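Local coordinates for protein sniffer CG10964-PA (PDB 1SNY) that probably acts as an NADPH-dependent carbonyl reductase of the short-chain dehydrogenase/reductase family, and binds NADP in a Rossmann fold, at residues N104-N109 with I139-A144; A198-L203 with C214-P219. One frame throughout, in Å; residues are numbered along the deposited sequence. Where two conformers were deposited one is given.

Contact 1: N104-N109 with I139-A144. With NAP (NADP nicotinamide-adenine-dinucleotide phosphate), chain B.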
loop_
_atom_site.group_PDB
_atom_site.type_symbol
_atom_site.label_atom_id
_atom_site.label_comp_id
_atom_site.label_asym_id
_atom_site.label_seq_id
_atom_site.Cartn_x
_atom_site.Cartn_y
_atom_site.Cartn_z
ATOM N N ASN A 104 3.712 12.339 -23.805
ATOM C CA ASN A 104 4.961 11.661 -23.480
ATOM C C ASN A 104 5.117 11.319 -22.013
ATOM O O ASN A 104 5.642 10.261 -21.679
ATOM C CB ASN A 104 6.167 12.502 -23.892
ATOM C CG ASN A 104 6.186 12.787 -25.366
ATOM O OD1 ASN A 104 5.931 13.916 -25.793
ATOM N ND2 ASN A 104 6.476 11.760 -26.166
ATOM N N VAL A 105 4.675 12.204 -21.124
ATOM C CA VAL A 105 4.863 11.930 -19.706
ATOM C C VAL A 105 3.719 12.282 -18.793
ATOM O O VAL A 105 3.144 13.368 -18.889
ATOM C CB VAL A 105 6.125 12.665 -19.157
ATOM C CG1 VAL A 105 6.280 12.407 -17.661
ATOM C CG2 VAL A 105 7.376 12.205 -19.915
ATOM N N LEU A 106 3.385 11.343 -17.912
ATOM C CA LEU A 106 2.360 11.570 -16.910
ATOM C C LEU A 106 3.167 11.628 -15.631
ATOM O O LEU A 106 3.836 10.654 -15.272
ATOM C CB LEU A 106 1.358 10.409 -16.831
ATOM C CG LEU A 106 0.540 10.348 -15.527
ATOM C CD1 LEU A 106 -0.311 11.608 -15.386
ATOM C CD2 LEU A 106 -0.337 9.101 -15.513
ATOM N N PHE A 107 3.128 12.772 -14.959
ATOM C CA PHE A 107 3.865 12.921 -13.719
ATOM C C PHE A 107 2.888 13.100 -12.568
ATOM O O PHE A 107 2.410 14.211 -12.317
ATOM C CB PHE A 107 4.822 14.115 -13.811
ATOM C CG PHE A 107 5.951 14.075 -12.811
ATOM C CD1 PHE A 107 7.179 14.656 -13.115
ATOM C CD2 PHE A 107 5.789 13.462 -11.572
ATOM C CE1 PHE A 107 8.228 14.627 -12.202
ATOM C CE2 PHE A 107 6.837 13.428 -10.647
ATOM C CZ PHE A 107 8.054 14.010 -10.963
ATOM N N ASN A 108 2.578 11.985 -11.899
ATOM C CA ASN A 108 1.680 11.955 -10.748
ATOM C C ASN A 108 2.408 12.600 -9.580
ATOM O O ASN A 108 3.221 11.955 -8.918
ATOM C CB ASN A 108 1.327 10.503 -10.379
ATOM C CG ASN A 108 0.232 9.922 -11.252
ATOM O OD1 ASN A 108 -0.814 10.536 -11.432
ATOM N ND2 ASN A 108 0.463 8.722 -11.785
ATOM N N ASN A 109 2.106 13.865 -9.308
ATOM C CA ASN A 109 2.784 14.575 -8.230
ATOM C C ASN A 109 1.859 14.898 -7.077
ATOM O O ASN A 109 2.300 15.003 -5.936
ATOM C CB ASN A 109 3.405 15.864 -8.770
ATOM C CG ASN A 109 4.008 16.723 -7.678
ATOM O OD1 ASN A 109 5.006 16.354 -7.057
ATOM N ND2 ASN A 109 3.397 17.873 -7.433
ATOM N N ILE A 139 -3.181 5.584 -9.937
ATOM C CA ILE A 139 -3.509 4.389 -10.718
ATOM C C ILE A 139 -4.602 4.710 -11.735
ATOM O O ILE A 139 -4.519 4.335 -12.900
ATOM C CB ILE A 139 -4.011 3.224 -9.813
ATOM C CG1 ILE A 139 -2.877 2.736 -8.900
ATOM C CG2 ILE A 139 -4.556 2.086 -10.675
ATOM C CD1 ILE A 139 -3.309 1.664 -7.901
HETATM N N MSE A 140 -5.632 5.410 -11.282
HETATM C CA MSE A 140 -6.728 5.754 -12.172
HETATM C C MSE A 140 -6.347 6.774 -13.237
HETATM O O MSE A 140 -6.846 6.700 -14.359
HETATM C CB MSE A 140 -7.936 6.236 -11.368
HETATM C CG MSE A 140 -8.528 5.162 -10.453
HETATM SE SE MSE A 140 -9.053 3.515 -11.322
HETATM C CE MSE A 140 -10.750 4.106 -12.118
ATOM N N LEU A 141 -5.463 7.712 -12.911
ATOM C CA LEU A 141 -5.042 8.689 -13.907
ATOM C C LEU A 141 -4.155 7.978 -14.928
ATOM O O LEU A 141 -4.214 8.267 -16.121
ATOM C CB LEU A 141 -4.278 9.855 -13.263
ATOM C CG LEU A 141 -3.955 11.013 -14.218
ATOM C CD1 LEU A 141 -5.219 11.435 -14.969
ATOM C CD2 LEU A 141 -3.395 12.192 -13.443
ATOM N N ALA A 142 -3.331 7.043 -14.454
ATOM C CA ALA A 142 -2.462 6.296 -15.354
ATOM C C ALA A 142 -3.363 5.579 -16.347
ATOM O O ALA A 142 -3.132 5.617 -17.554
ATOM C CB ALA A 142 -1.621 5.282 -14.568
ATOM N N LYS A 143 -4.409 4.945 -15.821
ATOM C CA LYS A 143 -5.373 4.214 -16.640
ATOM C C LYS A 143 -5.956 5.096 -17.739
ATOM O O LYS A 143 -5.969 4.719 -18.919
ATOM C CB LYS A 143 -6.515 3.673 -15.760
ATOM C CG LYS A 143 -7.669 3.046 -16.553
ATOM C CD LYS A 143 -8.865 2.701 -15.661
ATOM C CE LYS A 143 -10.016 2.148 -16.494
ATOM N NZ LYS A 143 -11.197 1.765 -15.669
ATOM N N ALA A 144 -6.428 6.274 -17.346
ATOM C CA ALA A 144 -7.039 7.211 -18.282
ATOM C C ALA A 144 -6.078 7.717 -19.352
ATOM O O ALA A 144 -6.454 7.866 -20.510
ATOM C CB ALA A 144 -7.629 8.391 -17.521
HETATM P PA NAP B . 2.454 20.104 -1.068
HETATM O O1A NAP B . 1.515 19.874 -0.042
HETATM O O2A NAP B . 3.313 21.342 -1.214
HETATM O O5B NAP B . 1.743 19.943 -2.491
HETATM C C5B NAP B . 0.793 18.865 -2.698
HETATM C C4B NAP B . 0.197 19.251 -4.088
HETATM O O4B NAP B . -0.805 18.184 -4.427
HETATM C C3B NAP B . -0.650 20.562 -4.109
HETATM O O3B NAP B . -0.442 21.168 -5.395
HETATM C C2B NAP B . -2.059 20.057 -3.880
HETATM O O2B NAP B . -3.117 20.921 -4.273
HETATM C C1B NAP B . -2.071 18.740 -4.688
HETATM N N9A NAP B . -3.190 17.924 -4.246
HETATM C C8A NAP B . -3.482 17.319 -3.040
HETATM N N7A NAP B . -4.634 16.657 -3.032
HETATM C C5A NAP B . -5.119 16.849 -4.317
HETATM C C6A NAP B . -6.308 16.393 -4.913
HETATM N N6A NAP B . -7.279 15.639 -4.336
HETATM N N1A NAP B . -6.526 16.752 -6.256
HETATM C C2A NAP B . -5.594 17.532 -6.961
HETATM N N3A NAP B . -4.416 17.998 -6.394
HETATM C C4A NAP B . -4.224 17.629 -5.071
HETATM O O3 NAP B . 3.486 18.909 -1.088
HETATM P PN NAP B . 4.772 18.604 -1.947
HETATM O O1N NAP B . 5.964 18.553 -1.085
HETATM O O2N NAP B . 4.786 19.601 -3.051
HETATM O O5D NAP B . 4.486 17.129 -2.451
HETATM C C5D NAP B . 4.666 16.788 -3.869
HETATM C C4D NAP B . 4.764 15.277 -3.980
HETATM O O4D NAP B . 6.053 14.834 -3.484
HETATM C C3D NAP B . 3.712 14.463 -3.159
HETATM O O3D NAP B . 3.231 13.331 -3.923
HETATM C C2D NAP B . 4.492 14.074 -1.913
HETATM O O2D NAP B . 3.953 12.960 -1.235
HETATM C C1D NAP B . 5.844 13.808 -2.458
HETATM N N1N NAP B . 6.995 13.989 -1.546
HETATM C C2N NAP B . 7.364 15.221 -0.915
HETATM C C3N NAP B . 8.492 15.206 -0.079
HETATM C C7N NAP B . 8.934 16.498 0.621
HETATM O O7N NAP B . 9.920 16.418 1.331
HETATM N N7N NAP B . 8.280 17.616 0.456
HETATM C C4N NAP B . 9.268 13.979 0.143
HETATM C C5N NAP B . 8.852 12.793 -0.510
HETATM C C6N NAP B . 7.716 12.780 -1.359
HETATM P P2B NAP B . -3.809 22.012 -3.259
HETATM O O1X NAP B . -2.857 23.211 -3.228
HETATM O O2X NAP B . -5.094 22.282 -3.970
HETATM O O3X NAP B . -3.930 21.353 -1.893
#
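Asn108 ND2 has two partners, a hydrogen bond with Asn170 OD1 and a weak one with Pro138 O, so the amide is fixed where its other end, Asn108 OD1, lies 3.7 Å from Leu141 CD2. The Asn108 amide and the Leu141 branch run alongside each other, pointing opposite ways, an amide oxygen against a methyl with no bond between them. Leu106 meets the helix with both of its branches. Leu106 CD1 lies 3.7 Å from Leu141 CD2, while Leu106 CD2 rests on the helix backbone, 3.5 Å from Ala142 CA, a close approach that the small alanine permits. With CG anti to the backbone N (chi1 161°), Leu106 spreads these methyls over neighbouring helix positions. The segments run nearly antiparallel, at 167° with axes 9.6 Å apart: strand 105-108 and helix 124-155 are the first two elements of a beta-alpha-beta crossover that returns through strand 167-171. Asn108 and Asn109, at the strand's C-terminal end, begin the NNAG motif of the family, and here the sheet meets the cofactor. Asn109 O accepts a hydrogen bond from the nicotinamide-ribose hydroxyl O3D of NADP at 2.8 Å. Asn109 swings its amide away from its own backbone N (chi1 174°); Asn109 OD1 lies 3.2 Å from C5D of NADP, and ND2 makes a weak hydrogen bond to Gly28 O. With an alanine here the carbonyl would remain for O3D, but the packing on C5D and C4D would probably be lost and Gly28 O left without this weak donor. Leu141 also packs on Tyr87 and Leu90 of helix 87-98.

Contact 2: A198-L203 with C214-P219. With NAP (NADP nicotinamide-adenine-dinucleotide phosphate), chain B.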
loop_
_atom_site.group_PDB
_atom_site.type_symbol
_atom_site.label_atom_id
_atom_site.label_comp_id
_atom_site.label_asym_id
_atom_site.label_seq_id
_atom_site.Cartn_x
_atom_site.Cartn_y
_atom_site.Cartn_z
ATOM N N ALA A 198 4.177 -0.402 -5.327
ATOM C CA ALA A 198 3.741 -1.689 -5.859
ATOM C C ALA A 198 3.002 -1.460 -7.186
ATOM O O ALA A 198 3.081 -2.269 -8.110
ATOM C CB ALA A 198 2.833 -2.410 -4.832
ATOM N N ALA A 199 2.272 -0.354 -7.281
ATOM C CA ALA A 199 1.564 -0.033 -8.518
ATOM C C ALA A 199 2.588 0.308 -9.609
ATOM O O ALA A 199 2.446 -0.064 -10.773
ATOM C CB ALA A 199 0.624 1.156 -8.283
ATOM N N THR A 200 3.628 1.029 -9.220
ATOM C CA THR A 200 4.676 1.388 -10.168
ATOM C C THR A 200 5.298 0.127 -10.778
ATOM O O THR A 200 5.523 0.057 -11.990
ATOM C CB THR A 200 5.780 2.202 -9.480
ATOM O OG1 THR A 200 5.289 3.514 -9.171
ATOM C CG2 THR A 200 7.008 2.304 -10.383
ATOM N N LYS A 201 5.574 -0.865 -9.936
ATOM C CA LYS A 201 6.183 -2.110 -10.419
ATOM C C LYS A 201 5.227 -2.828 -11.367
ATOM O O LYS A 201 5.622 -3.228 -12.455
ATOM C CB LYS A 201 6.560 -3.022 -9.241
ATOM C CG LYS A 201 7.380 -4.252 -9.638
ATOM C CD LYS A 201 8.713 -3.844 -10.261
ATOM C CE LYS A 201 9.637 -5.041 -10.502
ATOM N NZ LYS A 201 10.181 -5.607 -9.232
ATOM N N SER A 202 3.962 -2.979 -10.980
ATOM C CA SER A 202 3.018 -3.652 -11.873
ATOM C C SER A 202 2.836 -2.902 -13.185
ATOM O O SER A 202 2.760 -3.516 -14.250
ATOM C CB SER A 202 1.651 -3.851 -11.203
ATOM O OG SER A 202 1.630 -5.057 -10.463
ATOM N N LEU A 203 2.758 -1.579 -13.119
ATOM C CA LEU A 203 2.606 -0.814 -14.349
ATOM C C LEU A 203 3.810 -1.052 -15.273
ATOM O O LEU A 203 3.639 -1.185 -16.482
ATOM C CB LEU A 203 2.461 0.680 -14.047
ATOM C CG LEU A 203 1.114 1.163 -13.492
ATOM C CD1 LEU A 203 1.271 2.561 -12.924
ATOM C CD2 LEU A 203 0.058 1.144 -14.606
ATOM N N CYS A 214 7.870 3.269 -16.323
ATOM C CA CYS A 214 7.205 3.675 -15.091
ATOM C C CYS A 214 8.186 3.561 -13.946
ATOM O O CYS A 214 8.821 2.517 -13.752
ATOM C CB CYS A 214 5.968 2.827 -14.787
ATOM S SG CYS A 214 5.044 3.482 -13.352
ATOM N N VAL A 215 8.331 4.643 -13.196
ATOM C CA VAL A 215 9.251 4.643 -12.079
ATOM C C VAL A 215 8.693 5.450 -10.931
ATOM O O VAL A 215 7.926 6.395 -11.138
ATOM C CB VAL A 215 10.619 5.281 -12.460
ATOM C CG1 VAL A 215 11.203 4.605 -13.702
ATOM C CG2 VAL A 215 10.438 6.771 -12.697
ATOM N N SER A 216 9.063 5.058 -9.718
ATOM C CA SER A 216 8.673 5.799 -8.533
ATOM C C SER A 216 9.897 6.642 -8.222
ATOM O O SER A 216 11.031 6.165 -8.336
ATOM C CB SER A 216 8.399 4.870 -7.352
ATOM O OG SER A 216 7.140 4.240 -7.484
ATOM N N LEU A 217 9.683 7.885 -7.828
ATOM C CA LEU A 217 10.812 8.742 -7.534
ATOM C C LEU A 217 10.624 9.525 -6.246
ATOM O O LEU A 217 9.578 10.124 -6.003
ATOM C CB LEU A 217 11.063 9.693 -8.723
ATOM C CG LEU A 217 12.281 10.625 -8.673
ATOM C CD1 LEU A 217 12.798 10.859 -10.086
ATOM C CD2 LEU A 217 11.919 11.942 -8.007
ATOM N N HIS A 218 11.650 9.481 -5.406
ATOM C CA HIS A 218 11.666 10.207 -4.147
ATOM C C HIS A 218 12.412 11.491 -4.474
ATOM O O HIS A 218 13.549 11.449 -4.939
ATOM C CB HIS A 218 12.424 9.407 -3.082
ATOM C CG HIS A 218 12.729 10.188 -1.843
ATOM N ND1 HIS A 218 11.749 10.758 -1.060
ATOM C CD2 HIS A 218 13.909 10.501 -1.254
ATOM C CE1 HIS A 218 12.311 11.388 -0.043
ATOM N NE2 HIS A 218 13.621 11.248 -0.137
ATOM N N PRO A 219 11.776 12.649 -4.252
ATOM C CA PRO A 219 12.377 13.951 -4.534
ATOM C C PRO A 219 13.358 14.407 -3.463
ATOM O O PRO A 219 13.856 15.531 -3.510
ATOM C CB PRO A 219 11.160 14.863 -4.615
ATOM C CG PRO A 219 10.292 14.297 -3.517
ATOM C CD PRO A 219 10.394 12.808 -3.755
HETATM P PA NAP B . 2.454 20.104 -1.068
HETATM O O1A NAP B . 1.515 19.874 -0.042
HETATM O O2A NAP B . 3.313 21.342 -1.214
HETATM O O5B NAP B . 1.743 19.943 -2.491
HETATM C C5B NAP B . 0.793 18.865 -2.698
HETATM C C4B NAP B . 0.197 19.251 -4.088
HETATM O O4B NAP B . -0.805 18.184 -4.427
HETATM C C3B NAP B . -0.650 20.562 -4.109
HETATM O O3B NAP B . -0.442 21.168 -5.395
HETATM C C2B NAP B . -2.059 20.057 -3.880
HETATM O O2B NAP B . -3.117 20.921 -4.273
HETATM C C1B NAP B . -2.071 18.740 -4.688
HETATM N N9A NAP B . -3.190 17.924 -4.246
HETATM C C8A NAP B . -3.482 17.319 -3.040
HETATM N N7A NAP B . -4.634 16.657 -3.032
HETATM C C5A NAP B . -5.119 16.849 -4.317
HETATM C C6A NAP B . -6.308 16.393 -4.913
HETATM N N6A NAP B . -7.279 15.639 -4.336
HETATM N N1A NAP B . -6.526 16.752 -6.256
HETATM C C2A NAP B . -5.594 17.532 -6.961
HETATM N N3A NAP B . -4.416 17.998 -6.394
HETATM C C4A NAP B . -4.224 17.629 -5.071
HETATM O O3 NAP B . 3.486 18.909 -1.088
HETATM P PN NAP B . 4.772 18.604 -1.947
HETATM O O1N NAP B . 5.964 18.553 -1.085
HETATM O O2N NAP B . 4.786 19.601 -3.051
HETATM O O5D NAP B . 4.486 17.129 -2.451
HETATM C C5D NAP B . 4.666 16.788 -3.869
HETATM C C4D NAP B . 4.764 15.277 -3.980
HETATM O O4D NAP B . 6.053 14.834 -3.484
HETATM C C3D NAP B . 3.712 14.463 -3.159
HETATM O O3D NAP B . 3.231 13.331 -3.923
HETATM C C2D NAP B . 4.492 14.074 -1.913
HETATM O O2D NAP B . 3.953 12.960 -1.235
HETATM C C1D NAP B . 5.844 13.808 -2.458
HETATM N N1N NAP B . 6.995 13.989 -1.546
HETATM C C2N NAP B . 7.364 15.221 -0.915
HETATM C C3N NAP B . 8.492 15.206 -0.079
HETATM C C7N NAP B . 8.934 16.498 0.621
HETATM O O7N NAP B . 9.920 16.418 1.331
HETATM N N7N NAP B . 8.280 17.616 0.456
HETATM C C4N NAP B . 9.268 13.979 0.143
HETATM C C5N NAP B . 8.852 12.793 -0.510
HETATM C C6N NAP B . 7.716 12.780 -1.359
HETATM P P2B NAP B . -3.809 22.012 -3.259
HETATM O O1X NAP B . -2.857 23.211 -3.228
HETATM O O2X NAP B . -5.094 22.282 -3.970
HETATM O O3X NAP B . -3.930 21.353 -1.893
#
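Polar contact is concentrated where Thr200 OG1 and Ser216 OG come within 2.6 Å, a short hydrogen bond. Each oxygen has further partners: Thr200 OG1 is hydrogen-bonded to Asn170 ND2 and weakly to Leu196 O, and Ser216 OG to Asn197 OD1, so the two buried hydroxyls sit in a small network joining helix and sheet. Both oxygens lie beside their own backbone N (chi1 -71° in Thr200, -77° in Ser216). That setting turns the methyl of Thr200 to the strand backbone, where Thr200 CG2 packs 3.6 Å from Val215 C. Near the other end of the contact, Leu203 CB faces Cys214 CB at 4.2 Å; Cys214 has two conformers, so contacts of its sulfur hold for one of them. The segments belong to helix 187-207 and strand 213-217, the helix and second strand of the beta-alpha-beta crossover that leaves strand 167-171 in the Rossmann fold. They run almost antiparallel, and their axes approach to 7.2 Å, close enough for the short side chains of Thr200 and Ser216 to bridge the gap. Contacts to the cofactor come from the residues that follow the strand. Pro219 lays CG and CD over one face of the nicotinamide, Pro219 CD being 3.6 Å from C5N of NADP, while the His218 ring brings C5N to its edge, with His218 ND1 3.6 Å away. The outer side of the helix meets the second subunit: Ser202 OG is hydrogen-bonded to Asn181 and Gly185 of that chain, and Lys201 NZ to its Ile178 O.

Overall arrangement
The centres of contacts 1 and 2 lie about 11 Å apart on one seven-stranded parallel sheet, and contact 1 is complete in the chain before contact 2 begins. Strand 167-171 runs between strands 105-108 and 213-217, and its Asn170 is hydrogen-bonded both to Asn108, through OD1, and to Thr200, through ND2. Helices 124-155 and 187-207 lie side by side, touching through Ile139 with Ala199 and Ala142 with Leu203. Both also pack against the second subunit, as in many dimeric or tetrameric members of the family, where this helix pair forms the subunit interface. At the strand ends the two contacts reach different parts of NADP, the nicotinamide ribose and the nicotinamide ring.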